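Local coordinates for protein hydroxyethylthiazole kinase (Pyrococcus horikoshii, PDB 3HPD) that probably catalyses the ATP- and magnesium-dependent phosphorylation of the hydroxyl group of 4-methyl-5-beta-hydroxyethylthiazole, a step in thiamine diphosphate biosynthesis, at residues D92-G97 against G122-L127; E144-K148 against A167-V171; R176-N182 against A258-E264; N182-L187 against I223-Y229. Residues are numbered along the deposited sequence.

Contact 1 of 4, residues D92-G97 against G122-L127; sequences DPVGAG and GEISAL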
loop_
_atom_site.group_PDB
_atom_site.type_symbol
_atom_site.label_atom_id
_atom_site.label_comp_id
_atom_site.label_asym_id
_atom_site.label_seq_id
_atom_site.Cartn_x
_atom_site.Cartn_y
_atom_site.Cartn_z
ATOM N N ASP A 92 7.484 -8.458 15.074
ATOM C CA ASP A 92 8.531 -7.702 14.402
ATOM C C ASP A 92 8.459 -6.328 15.062
ATOM O O ASP A 92 7.574 -5.528 14.749
ATOM C CB ASP A 92 8.257 -7.570 12.904
ATOM C CG ASP A 92 9.451 -7.022 12.152
ATOM O OD1 ASP A 92 10.182 -6.191 12.736
ATOM O OD2 ASP A 92 9.657 -7.411 10.982
ATOM N N PRO A 93 9.390 -6.043 15.988
ATOM C CA PRO A 93 9.483 -4.789 16.744
ATOM C C PRO A 93 10.053 -3.626 15.946
ATOM O O PRO A 93 11.019 -2.990 16.376
ATOM C CB PRO A 93 10.387 -5.177 17.906
ATOM C CG PRO A 93 11.400 -6.046 17.212
ATOM C CD PRO A 93 10.534 -6.922 16.301
ATOM N N VAL A 94 9.449 -3.344 14.797
ATOM C CA VAL A 94 9.918 -2.267 13.933
ATOM C C VAL A 94 10.117 -0.944 14.665
ATOM O O VAL A 94 9.173 -0.366 15.200
ATOM C CB VAL A 94 8.944 -2.030 12.756
ATOM C CG1 VAL A 94 9.485 -0.936 11.841
ATOM C CG2 VAL A 94 8.747 -3.325 11.976
ATOM N N GLY A 95 11.356 -0.470 14.693
ATOM C CA GLY A 95 11.627 0.798 15.339
ATOM C C GLY A 95 11.887 0.762 16.831
ATOM O O GLY A 95 12.070 1.816 17.439
ATOM N N ALA A 96 11.890 -0.425 17.435
ATOM C CA ALA A 96 12.172 -0.515 18.862
ATOM C C ALA A 96 13.549 0.121 19.040
ATOM O O ALA A 96 14.449 -0.104 18.233
ATOM C CB ALA A 96 12.192 -1.971 19.315
ATOM N N GLY A 97 13.707 0.930 20.083
ATOM C CA GLY A 97 14.978 1.595 20.306
ATOM C C GLY A 97 14.973 2.998 19.721
ATOM O O GLY A 97 15.739 3.862 20.154
ATOM N N GLY A 122 19.989 -3.296 16.064
ATOM C CA GLY A 122 19.591 -2.184 16.909
ATOM C C GLY A 122 18.306 -2.418 17.682
ATOM O O GLY A 122 18.221 -2.098 18.872
ATOM N N GLU A 123 17.306 -2.982 17.014
ATOM C CA GLU A 123 16.015 -3.243 17.644
ATOM C C GLU A 123 16.103 -4.283 18.752
ATOM O O GLU A 123 15.600 -4.064 19.853
ATOM C CB GLU A 123 14.993 -3.683 16.586
ATOM C CG GLU A 123 14.809 -2.659 15.468
ATOM C CD GLU A 123 13.980 -3.175 14.304
ATOM O OE1 GLU A 123 14.024 -4.394 14.024
ATOM O OE2 GLU A 123 13.299 -2.355 13.646
ATOM N N ILE A 124 16.744 -5.414 18.474
ATOM C CA ILE A 124 16.858 -6.457 19.483
ATOM C C ILE A 124 17.778 -6.045 20.633
ATOM O O ILE A 124 17.515 -6.369 21.788
ATOM C CB ILE A 124 17.364 -7.782 18.873
ATOM C CG1 ILE A 124 16.455 -8.201 17.713
ATOM C CG2 ILE A 124 17.382 -8.871 19.940
ATOM C CD1 ILE A 124 14.970 -8.276 18.071
ATOM N N SER A 125 18.850 -5.322 20.327
ATOM C CA SER A 125 19.762 -4.895 21.381
ATOM C C SER A 125 19.060 -3.899 22.302
ATOM O O SER A 125 19.288 -3.892 23.508
ATOM C CB SER A 125 21.026 -4.270 20.782
ATOM O OG SER A 125 20.720 -3.123 20.014
ATOM N N ALA A 126 18.194 -3.067 21.731
ATOM C CA ALA A 126 17.460 -2.085 22.521
ATOM C C ALA A 126 16.460 -2.773 23.449
ATOM O O ALA A 126 16.254 -2.339 24.583
ATOM C CB ALA A 126 16.737 -1.106 21.605
ATOM N N LEU A 127 15.842 -3.847 22.966
ATOM C CA LEU A 127 14.867 -4.589 23.761
ATOM C C LEU A 127 15.528 -5.344 24.908
ATOM O O LEU A 127 15.002 -5.386 26.019
ATOM C CB LEU A 127 14.099 -5.579 22.879
ATOM C CG LEU A 127 13.160 -4.979 21.829
ATOM C CD1 LEU A 127 12.560 -6.095 20.983
ATOM C CD2 LEU A 127 12.060 -4.183 22.521
HETATM O O HOH W 1 12.552 -5.511 12.090
#

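Contact 2 of 4, residues E144-K148 against A167-V171; sequences EEEAK and AVDYV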
loop_
_atom_site.group_PDB
_atom_site.type_symbol
_atom_site.label_atom_id
_atom_site.label_comp_id
_atom_site.label_asym_id
_atom_site.label_seq_id
_atom_site.Cartn_x
_atom_site.Cartn_y
_atom_site.Cartn_z
ATOM N N GLU A 144 29.355 -10.267 13.633
ATOM C CA GLU A 144 29.043 -11.686 13.796
ATOM C C GLU A 144 29.057 -12.307 15.200
ATOM O O GLU A 144 28.028 -12.814 15.646
ATOM C CB GLU A 144 29.908 -12.527 12.853
ATOM C CG GLU A 144 29.204 -12.899 11.547
ATOM C CD GLU A 144 29.144 -11.770 10.535
ATOM O OE1 GLU A 144 30.219 -11.316 10.088
ATOM O OE2 GLU A 144 28.024 -11.343 10.177
ATOM N N GLU A 145 30.189 -12.301 15.899
ATOM C CA GLU A 145 30.209 -12.892 17.240
ATOM C C GLU A 145 29.257 -12.144 18.167
ATOM O O GLU A 145 28.559 -12.749 18.979
ATOM C CB GLU A 145 31.619 -12.875 17.836
ATOM C CG GLU A 145 32.280 -14.251 17.943
ATOM C CD GLU A 145 31.534 -15.209 18.864
ATOM O OE1 GLU A 145 31.295 -14.855 20.038
ATOM O OE2 GLU A 145 31.195 -16.322 18.413
ATOM N N GLU A 146 29.232 -10.822 18.037
ATOM C CA GLU A 146 28.369 -9.991 18.863
ATOM C C GLU A 146 26.894 -10.212 18.521
ATOM O O GLU A 146 26.043 -10.232 19.408
ATOM C CB GLU A 146 28.747 -8.517 18.686
ATOM C CG GLU A 146 27.918 -7.551 19.514
ATOM C CD GLU A 146 28.435 -6.125 19.436
ATOM O OE1 GLU A 146 29.169 -5.810 18.474
ATOM O OE2 GLU A 146 28.098 -5.318 20.330
ATOM N N ALA A 147 26.597 -10.380 17.237
ATOM C CA ALA A 147 25.222 -10.610 16.795
ATOM C C ALA A 147 24.755 -11.976 17.289
ATOM O O ALA A 147 23.607 -12.144 17.701
ATOM C CB ALA A 147 25.139 -10.547 15.275
ATOM N N LYS A 148 25.658 -12.951 17.248
ATOM C CA LYS A 148 25.339 -14.301 17.699
ATOM C C LYS A 148 25.035 -14.306 19.192
ATOM O O LYS A 148 24.073 -14.928 19.635
ATOM C CB LYS A 148 26.504 -15.252 17.409
ATOM C CG LYS A 148 26.248 -16.669 17.885
ATOM C CD LYS A 148 27.297 -17.655 17.390
ATOM C CE LYS A 148 28.658 -17.387 17.995
ATOM N NZ LYS A 148 29.348 -18.663 18.350
ATOM N N ALA A 167 23.672 -8.782 7.455
ATOM C CA ALA A 167 24.383 -9.357 6.315
ATOM C C ALA A 167 24.332 -10.868 6.523
ATOM O O ALA A 167 24.077 -11.635 5.596
ATOM C CB ALA A 167 25.827 -8.865 6.291
ATOM N N VAL A 168 24.580 -11.274 7.761
ATOM C CA VAL A 168 24.503 -12.672 8.158
ATOM C C VAL A 168 23.414 -12.673 9.225
ATOM O O VAL A 168 23.461 -11.868 10.157
ATOM C CB VAL A 168 25.825 -13.176 8.793
ATOM C CG1 VAL A 168 25.638 -14.594 9.325
ATOM C CG2 VAL A 168 26.948 -13.146 7.762
ATOM N N ASP A 169 22.416 -13.539 9.078
ATOM C CA ASP A 169 21.341 -13.599 10.065
ATOM C C ASP A 169 21.650 -14.682 11.082
ATOM O O ASP A 169 22.255 -15.699 10.747
ATOM C CB ASP A 169 19.999 -13.946 9.411
ATOM C CG ASP A 169 19.656 -13.040 8.254
ATOM O OD1 ASP A 169 19.446 -11.827 8.476
ATOM O OD2 ASP A 169 19.594 -13.551 7.119
ATOM N N TYR A 170 21.234 -14.458 12.323
ATOM C CA TYR A 170 21.416 -15.445 13.380
ATOM C C TYR A 170 20.051 -15.734 13.986
ATOM O O TYR A 170 19.267 -14.818 14.240
ATOM C CB TYR A 170 22.378 -14.930 14.453
ATOM C CG TYR A 170 23.811 -14.980 13.994
ATOM C CD1 TYR A 170 24.500 -16.191 13.936
ATOM C CD2 TYR A 170 24.455 -13.833 13.537
ATOM C CE1 TYR A 170 25.794 -16.256 13.430
ATOM C CE2 TYR A 170 25.741 -13.888 13.027
ATOM C CZ TYR A 170 26.405 -15.102 12.974
ATOM O OH TYR A 170 27.672 -15.164 12.448
ATOM N N VAL A 171 19.772 -17.013 14.194
ATOM C CA VAL A 171 18.503 -17.448 14.766
ATOM C C VAL A 171 18.828 -18.407 15.895
ATOM O O VAL A 171 19.634 -19.320 15.716
ATOM C CB VAL A 171 17.653 -18.200 13.721
ATOM C CG1 VAL A 171 16.223 -18.361 14.222
ATOM C CG2 VAL A 171 17.683 -17.457 12.397
HETATM O O HOH W 2 25.988 -9.337 10.048
#

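Contact 3 of 4, residues R176-N182 against A258-E264; sequences RTFAVYN and AKVREVE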
loop_
_atom_site.group_PDB
_atom_site.type_symbol
_atom_site.label_atom_id
_atom_site.label_comp_id
_atom_site.label_asym_id
_atom_site.label_seq_id
_atom_site.Cartn_x
_atom_site.Cartn_y
_atom_site.Cartn_z
ATOM N N ARG A 176 20.061 -23.951 20.556
ATOM C CA ARG A 176 20.656 -24.157 19.235
ATOM C C ARG A 176 20.665 -22.836 18.478
ATOM O O ARG A 176 19.811 -21.976 18.700
ATOM C CB ARG A 176 19.864 -25.187 18.423
ATOM C CG ARG A 176 19.895 -26.601 18.966
ATOM C CD ARG A 176 19.093 -27.543 18.072
ATOM N NE ARG A 176 19.769 -27.829 16.809
ATOM C CZ ARG A 176 19.220 -28.507 15.804
ATOM N NH1 ARG A 176 17.981 -28.965 15.910
ATOM N NH2 ARG A 176 19.914 -28.740 14.697
ATOM N N THR A 177 21.623 -22.682 17.573
ATOM C CA THR A 177 21.734 -21.453 16.801
ATOM C C THR A 177 22.114 -21.744 15.358
ATOM O O THR A 177 22.917 -22.639 15.082
ATOM C CB THR A 177 22.792 -20.512 17.426
ATOM O OG1 THR A 177 22.400 -20.172 18.761
ATOM C CG2 THR A 177 22.928 -19.230 16.609
ATOM N N PHE A 178 21.521 -20.983 14.441
ATOM C CA PHE A 178 21.791 -21.126 13.017
ATOM C C PHE A 178 22.234 -19.792 12.439
ATOM O O PHE A 178 21.790 -18.732 12.884
ATOM C CB PHE A 178 20.536 -21.588 12.273
ATOM C CG PHE A 178 20.218 -23.041 12.457
ATOM C CD1 PHE A 178 20.793 -24.003 11.632
ATOM C CD2 PHE A 178 19.342 -23.451 13.456
ATOM C CE1 PHE A 178 20.501 -25.354 11.799
ATOM C CE2 PHE A 178 19.042 -24.801 13.633
ATOM C CZ PHE A 178 19.622 -25.753 12.801
ATOM N N ALA A 179 23.114 -19.853 11.447
ATOM C CA ALA A 179 23.601 -18.661 10.768
ATOM C C ALA A 179 23.133 -18.761 9.322
ATOM O O ALA A 179 23.296 -19.800 8.684
ATOM C CB ALA A 179 25.120 -18.602 10.825
ATOM N N VAL A 180 22.537 -17.685 8.817
ATOM C CA VAL A 180 22.047 -17.655 7.443
ATOM C C VAL A 180 22.856 -16.639 6.650
ATOM O O VAL A 180 22.908 -15.465 7.016
ATOM C CB VAL A 180 20.557 -17.260 7.391
ATOM C CG1 VAL A 180 20.099 -17.132 5.940
ATOM C CG2 VAL A 180 19.724 -18.303 8.122
ATOM N N TYR A 181 23.480 -17.091 5.567
ATOM C CA TYR A 181 24.314 -16.219 4.742
ATOM C C TYR A 181 23.643 -15.726 3.461
ATOM O O TYR A 181 24.215 -14.899 2.745
ATOM C CB TYR A 181 25.616 -16.943 4.379
ATOM C CG TYR A 181 26.392 -17.426 5.580
ATOM C CD1 TYR A 181 27.135 -16.539 6.358
ATOM C CD2 TYR A 181 26.351 -18.765 5.963
ATOM C CE1 TYR A 181 27.815 -16.974 7.496
ATOM C CE2 TYR A 181 27.025 -19.211 7.098
ATOM C CZ TYR A 181 27.754 -18.310 7.858
ATOM O OH TYR A 181 28.410 -18.746 8.984
ATOM N N ASN A 182 22.445 -16.229 3.172
ATOM C CA ASN A 182 21.721 -15.828 1.967
ATOM C C ASN A 182 21.184 -14.405 2.053
ATOM O O ASN A 182 20.977 -13.872 3.147
ATOM C CB ASN A 182 20.553 -16.781 1.695
ATOM C CG ASN A 182 21.013 -18.183 1.352
ATOM O OD1 ASN A 182 20.815 -19.122 2.125
ATOM N ND2 ASN A 182 21.639 -18.330 0.186
ATOM N N ALA A 258 21.077 -22.468 -1.072
ATOM C CA ALA A 258 21.104 -22.321 0.379
ATOM C C ALA A 258 22.496 -22.200 0.994
ATOM O O ALA A 258 23.398 -22.983 0.693
ATOM C CB ALA A 258 20.342 -23.480 1.036
ATOM N N LYS A 259 22.656 -21.194 1.850
ATOM C CA LYS A 259 23.904 -20.950 2.568
ATOM C C LYS A 259 23.494 -20.805 4.029
ATOM O O LYS A 259 23.166 -19.710 4.486
ATOM C CB LYS A 259 24.573 -19.657 2.091
ATOM C CG LYS A 259 24.920 -19.627 0.614
ATOM C CD LYS A 259 25.730 -18.380 0.280
ATOM C CE LYS A 259 26.028 -18.281 -1.208
ATOM N NZ LYS A 259 26.665 -19.520 -1.730
ATOM N N VAL A 260 23.501 -21.919 4.754
ATOM C CA VAL A 260 23.098 -21.922 6.153
ATOM C C VAL A 260 23.850 -23.003 6.922
ATOM O O VAL A 260 24.147 -24.063 6.379
ATOM C CB VAL A 260 21.572 -22.177 6.276
ATOM C CG1 VAL A 260 21.193 -23.438 5.514
ATOM C CG2 VAL A 260 21.171 -22.306 7.739
ATOM N N ARG A 261 24.153 -22.734 8.186
ATOM C CA ARG A 261 24.868 -23.703 9.003
ATOM C C ARG A 261 24.490 -23.579 10.470
ATOM O O ARG A 261 24.100 -22.505 10.931
ATOM C CB ARG A 261 26.380 -23.507 8.855
ATOM C CG ARG A 261 26.868 -22.105 9.211
ATOM C CD ARG A 261 28.378 -21.975 9.020
ATOM N NE ARG A 261 29.139 -22.648 10.071
ATOM C CZ ARG A 261 29.486 -22.081 11.223
ATOM N NH1 ARG A 261 29.145 -20.825 11.477
ATOM N NH2 ARG A 261 30.171 -22.773 12.125
ATOM N N GLU A 262 24.591 -24.685 11.200
ATOM C CA GLU A 262 24.291 -24.659 12.621
ATOM C C GLU A 262 25.572 -24.223 13.312
ATOM O O GLU A 262 26.657 -24.699 12.979
ATOM C CB GLU A 262 23.874 -26.036 13.135
ATOM C CG GLU A 262 23.149 -25.950 14.467
ATOM C CD GLU A 262 22.784 -27.301 15.040
ATOM O OE1 GLU A 262 22.520 -28.235 14.254
ATOM O OE2 GLU A 262 22.746 -27.419 16.281
ATOM N N VAL A 263 25.442 -23.316 14.270
ATOM C CA VAL A 263 26.593 -22.787 14.991
ATOM C C VAL A 263 26.857 -23.473 16.328
ATOM O O VAL A 263 25.964 -24.085 16.914
ATOM C CB VAL A 263 26.421 -21.267 15.225
ATOM C CG1 VAL A 263 27.509 -20.741 16.144
ATOM C CG2 VAL A 263 26.465 -20.536 13.893
ATOM N N GLU A 264 28.102 -23.363 16.789
ATOM C CA GLU A 264 28.541 -23.938 18.058
ATOM C C GLU A 264 28.592 -25.461 18.015
ATOM O O GLU A 264 27.905 -26.096 18.844
ATOM C CB GLU A 264 27.614 -23.482 19.185
ATOM C CG GLU A 264 27.508 -21.976 19.333
ATOM C CD GLU A 264 26.353 -21.567 20.222
ATOM O OE1 GLU A 264 26.360 -21.933 21.417
ATOM O OE2 GLU A 264 25.433 -20.882 19.725
HETATM O O HOH W 3 23.494 -24.885 17.770
#

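Contact 4 of 4, residues N182-L187 against I223-Y229; sequences NGHELL and IAAEKAY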
loop_
_atom_site.group_PDB
_atom_site.type_symbol
_atom_site.label_atom_id
_atom_site.label_comp_id
_atom_site.label_asym_id
_atom_site.label_seq_id
_atom_site.Cartn_x
_atom_site.Cartn_y
_atom_site.Cartn_z
ATOM N N ASN A 182 22.445 -16.229 3.172
ATOM C CA ASN A 182 21.721 -15.828 1.967
ATOM C C ASN A 182 21.184 -14.405 2.053
ATOM O O ASN A 182 20.977 -13.872 3.147
ATOM C CB ASN A 182 20.553 -16.781 1.695
ATOM C CG ASN A 182 21.013 -18.183 1.352
ATOM O OD1 ASN A 182 20.815 -19.122 2.125
ATOM N ND2 ASN A 182 21.639 -18.330 0.186
ATOM N N GLY A 183 20.957 -13.802 0.888
ATOM C CA GLY A 183 20.440 -12.447 0.835
ATOM C C GLY A 183 21.199 -11.571 -0.145
ATOM O O GLY A 183 22.143 -12.020 -0.799
ATOM N N HIS A 184 20.776 -10.318 -0.260
ATOM C CA HIS A 184 21.437 -9.378 -1.155
ATOM C C HIS A 184 21.257 -7.965 -0.625
ATOM O O HIS A 184 20.185 -7.612 -0.131
ATOM C CB HIS A 184 20.877 -9.477 -2.578
ATOM C CG HIS A 184 21.716 -8.765 -3.590
ATOM N ND1 HIS A 184 21.726 -7.392 -3.716
ATOM C CD2 HIS A 184 22.661 -9.226 -4.446
ATOM C CE1 HIS A 184 22.643 -7.038 -4.599
ATOM N NE2 HIS A 184 23.226 -8.133 -5.056
ATOM N N GLU A 185 22.306 -7.159 -0.733
ATOM C CA GLU A 185 22.266 -5.794 -0.227
ATOM C C GLU A 185 21.203 -4.881 -0.824
ATOM O O GLU A 185 20.818 -3.902 -0.190
ATOM C CB GLU A 185 23.641 -5.132 -0.376
ATOM C CG GLU A 185 24.263 -5.253 -1.747
ATOM C CD GLU A 185 25.544 -4.447 -1.872
ATOM O OE1 GLU A 185 26.334 -4.433 -0.902
ATOM O OE2 GLU A 185 25.765 -3.837 -2.941
ATOM N N LEU A 186 20.721 -5.180 -2.027
ATOM C CA LEU A 186 19.710 -4.311 -2.626
ATOM C C LEU A 186 18.412 -4.317 -1.817
ATOM O O LEU A 186 17.558 -3.450 -1.997
ATOM C CB LEU A 186 19.432 -4.708 -4.083
ATOM C CG LEU A 186 18.636 -3.674 -4.894
ATOM C CD1 LEU A 186 19.364 -2.332 -4.870
ATOM C CD2 LEU A 186 18.463 -4.153 -6.323
ATOM N N LEU A 187 18.266 -5.293 -0.924
ATOM C CA LEU A 187 17.080 -5.361 -0.080
ATOM C C LEU A 187 17.002 -4.069 0.723
ATOM O O LEU A 187 15.927 -3.662 1.160
ATOM C CB LEU A 187 17.151 -6.555 0.882
ATOM C CG LEU A 187 16.839 -7.943 0.314
ATOM C CD1 LEU A 187 17.045 -8.993 1.397
ATOM C CD2 LEU A 187 15.398 -7.991 -0.199
ATOM N N ILE A 223 17.329 -16.358 -0.504
ATOM C CA ILE A 223 17.565 -16.932 -1.824
ATOM C C ILE A 223 16.722 -16.193 -2.861
ATOM O O ILE A 223 17.183 -15.926 -3.973
ATOM C CB ILE A 223 17.201 -18.437 -1.857
ATOM C CG1 ILE A 223 18.154 -19.218 -0.941
ATOM C CG2 ILE A 223 17.276 -18.961 -3.296
ATOM C CD1 ILE A 223 17.871 -20.716 -0.872
ATOM N N ALA A 224 15.484 -15.863 -2.500
ATOM C CA ALA A 224 14.607 -15.147 -3.423
ATOM C C ALA A 224 15.249 -13.811 -3.779
ATOM O O ALA A 224 15.164 -13.355 -4.923
ATOM C CB ALA A 224 13.227 -14.924 -2.787
ATOM N N ALA A 225 15.899 -13.193 -2.796
ATOM C CA ALA A 225 16.564 -11.912 -3.006
ATOM C C ALA A 225 17.722 -12.064 -3.994
ATOM O O ALA A 225 17.907 -11.234 -4.886
ATOM C CB ALA A 225 17.070 -11.365 -1.672
ATOM N N GLU A 226 18.505 -13.127 -3.833
ATOM C CA GLU A 226 19.627 -13.380 -4.728
ATOM C C GLU A 226 19.123 -13.623 -6.148
ATOM O O GLU A 226 19.670 -13.084 -7.107
ATOM C CB GLU A 226 20.427 -14.593 -4.243
ATOM C CG GLU A 226 21.195 -14.337 -2.955
ATOM C CD GLU A 226 21.800 -15.600 -2.371
ATOM O OE1 GLU A 226 22.340 -16.414 -3.147
ATOM O OE2 GLU A 226 21.745 -15.771 -1.132
ATOM N N LYS A 227 18.076 -14.437 -6.271
ATOM C CA LYS A 227 17.497 -14.753 -7.574
ATOM C C LYS A 227 16.881 -13.525 -8.228
ATOM O O LYS A 227 16.963 -13.348 -9.443
ATOM C CB LYS A 227 16.430 -15.842 -7.428
ATOM C CG LYS A 227 16.968 -17.186 -6.943
ATOM C CD LYS A 227 17.973 -17.770 -7.926
ATOM C CE LYS A 227 17.326 -18.149 -9.249
ATOM N NZ LYS A 227 18.335 -18.661 -10.221
ATOM N N ALA A 228 16.254 -12.675 -7.422
ATOM C CA ALA A 228 15.634 -11.473 -7.958
ATOM C C ALA A 228 16.707 -10.543 -8.514
ATOM O O ALA A 228 16.548 -9.970 -9.590
ATOM C CB ALA A 228 14.828 -10.763 -6.869
ATOM N N TYR A 229 17.811 -10.403 -7.790
ATOM C CA TYR A 229 18.876 -9.528 -8.253
ATOM C C TYR A 229 19.467 -10.024 -9.572
ATOM O O TYR A 229 19.865 -9.225 -10.419
ATOM C CB TYR A 229 19.984 -9.414 -7.199
ATOM C CG TYR A 229 20.982 -8.332 -7.527
ATOM C CD1 TYR A 229 20.656 -6.987 -7.361
ATOM C CD2 TYR A 229 22.232 -8.647 -8.062
ATOM C CE1 TYR A 229 21.547 -5.977 -7.722
ATOM C CE2 TYR A 229 23.132 -7.645 -8.427
ATOM C CZ TYR A 229 22.781 -6.314 -8.254
ATOM O OH TYR A 229 23.658 -5.321 -8.616
#

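Contact 1 of 4, residues D92-G97 against G122-L127
One direct hydrogen bond joins the loop 92-97 to the helical segment 122-127. Gly95 N donates to Glu123 OE2 at 2.9 Å, nearly straight. Gly95 belongs to a type II beta turn from Pro93 to Ala96, closed by Ala96 N to Pro93 O at 2.9 Å. The Glu123 carboxylate therefore grips a main-chain NH of the turn. Its other oxygen meets a water, which lies 2.7 Å from Glu123 OE1 and 2.5 Å from Asp92 OD1. Asp92 OD1 and Glu123 OE1, two like charges, are 4.4 Å apart, with this water between them. Asp92 also forms a salt bridge with Lys118, a predicted ATP-binding residue. A phosphate ion, probably from the crystallisation liquor, lies about 5 Å from the Glu123 side chain (nearest atoms). It may mark the phosphate end of the nucleotide pocket in this ribokinase-like fold.

Apolar packing is modest. Pro93 CB meets Leu127 CD1 and Ala96 CB meets Leu127 CD2, both at 3.9 Å. Gly97 CA rests 3.5 Å from Ala126 CB, where a side chain on Gly97 would clash.

The loop follows strand 89-92. Pro93 and Leu127 reach helix 100-112, Ile124 packs on helix 144-157, and Asp92 and Val94 touch helix 193-205.

Contact 2 of 4, residues E144-K148 against A167-V171
This is helix-on-sheet packing: the start of helix 144-157 lies against strand 169-172. The two short axes approach to 8.8 Å and run in roughly the same direction, at 29°. Tyr170 is the main residue from the strand. It points toward the helix and lays its ring against the first turn. Lys148 CB sits over the ring face, 4.2 Å from the centroid, as a CH-pi contact. Ala147 CB adds an apolar contact, 3.8 Å from Tyr170 CD2. The ammonium of Lys148 leads away from the strand and pairs with Glu145 within the helix, though the position of Glu145 OE2 is less certain. At the loop end, a water donates to Glu144 OE2 at 2.9 Å and accepts a weak, 3.3 Å bond from Val168 N. On the other side of the strand, Asp169 and Val171 touch helix 210-231. The segments share no direct hydrogen bond. Between them the contact is mainly apolar, aliphatic groups on an aromatic ring, with one water link, weak on the Val168 side, near the solvent.

Contact 3 of 4, residues R176-N182 against A258-E264
Two small apolar clusters lie on the two faces of this strand pair. On one face Val260 CG2 is 4.3 Å from both Phe178 CD1 and Val180 CG2. Glu262 CG lies over the Phe178 ring, 4.0 Å from its centroid, as a CH-pi contact. Phe178 also meets Phe3 edge-to-face, and touches helix 210-231. On the other face Ala179 CB packs on Val263 CG2 at 3.9 Å, beside Tyr170 and Lys148.

The backbones run antiparallel, joining strand 177-180 to the C-terminal strand 260-263. Ala179 and Arg261 form a hydrogen-bonded pair, with Ala179 N to Arg261 O at 2.9 Å and Arg261 N to Ala179 O at 3.1 Å. Val263 N to Thr177 O, 2.7 Å, and Tyr181 N to Lys259 O, 2.9 Å, are further main-chain bonds. Asn182 OD1 then accepts from Lys259 N at 2.8 Å. On the face of Ala179, Arg261 NH1 adds a weak 3.3 Å bond to Tyr181 OH.

At the outer end Arg176 and Glu262 make a two-pronged salt bridge: Arg176 NH2 to Glu262 OE1 is 2.7 Å and NE to OE2 is 3.1 Å. A water accepts from Thr177 N and donates to Glu262 OE2 and Val263 O.

Within this chain 260-263 is an edge strand. Main-chain bonds hold its middle, while side-chain bonds at Arg176 and Asn182 tie down the two ends.

Contact 4 of 4, residues N182-L187 against I223-Y229
His184 and Tyr229 both adopt t at chi1, which brings their rings face to face. The centroids are 3.7 Å apart and the planes meet at 21°. Tyr229 CB also lies over the His184 ring, 4.0 Å from its centroid. The imidazole is fixed by Leu186 N, which donates to His184 ND1 at 3.0 Å. Leu186, t at chi1 and p at chi2, sets Leu186 CD2 at the edge of the Tyr229 ring, 3.7 Å from Tyr229 CD1. Leu186 also packs on Tyr247 of a second subunit.

The loop 182-187 runs from strand 177-180, next to the edge of the sheet, along helix 210-231 and enters a 3-10 turn at 185-187. It thus joins sheet to helix in this ribokinase-like fold, on the way to the predicted substrate-binding Gly192.

Glu226 is m at chi1 and extended at chi2. Its OE2 accepts from Asn182 ND2 and from Gly183 N, each at 2.9 Å. Asn182, m at chi1, faces the helix with ND2, which also reaches Tyr257 O, while its OD1 accepts from Lys259 N. Gly183 has backbone angles where a side chain would jam against the preceding carbonyl. Ala225 CB packs 3.9 Å from Leu187 CD1.

How the contacts relate
Contacts 2 and 3 are neighbours in one sheet, with centres 9 Å apart. Strands 169-172 and 177-180 pair directly, with Asp169 O 2.8 Å from Val180 N and Val171 O 2.8 Å from Phe178 N. Contact 4 continues from contact 3 through the shared Asn182, and its segments fall within the span that contact 3 closes. Contact 1 stands apart: its centre is 15 Å from that of contact 2 and 22 to 23 Å from those of contacts 3 and 4. It lies closest to the predicted ATP site, with Asp92 about 3 Å from Lys118 between side chains. The side chain of Leu187 is about 9 Å from that of Thr165, also predicted to bind ATP.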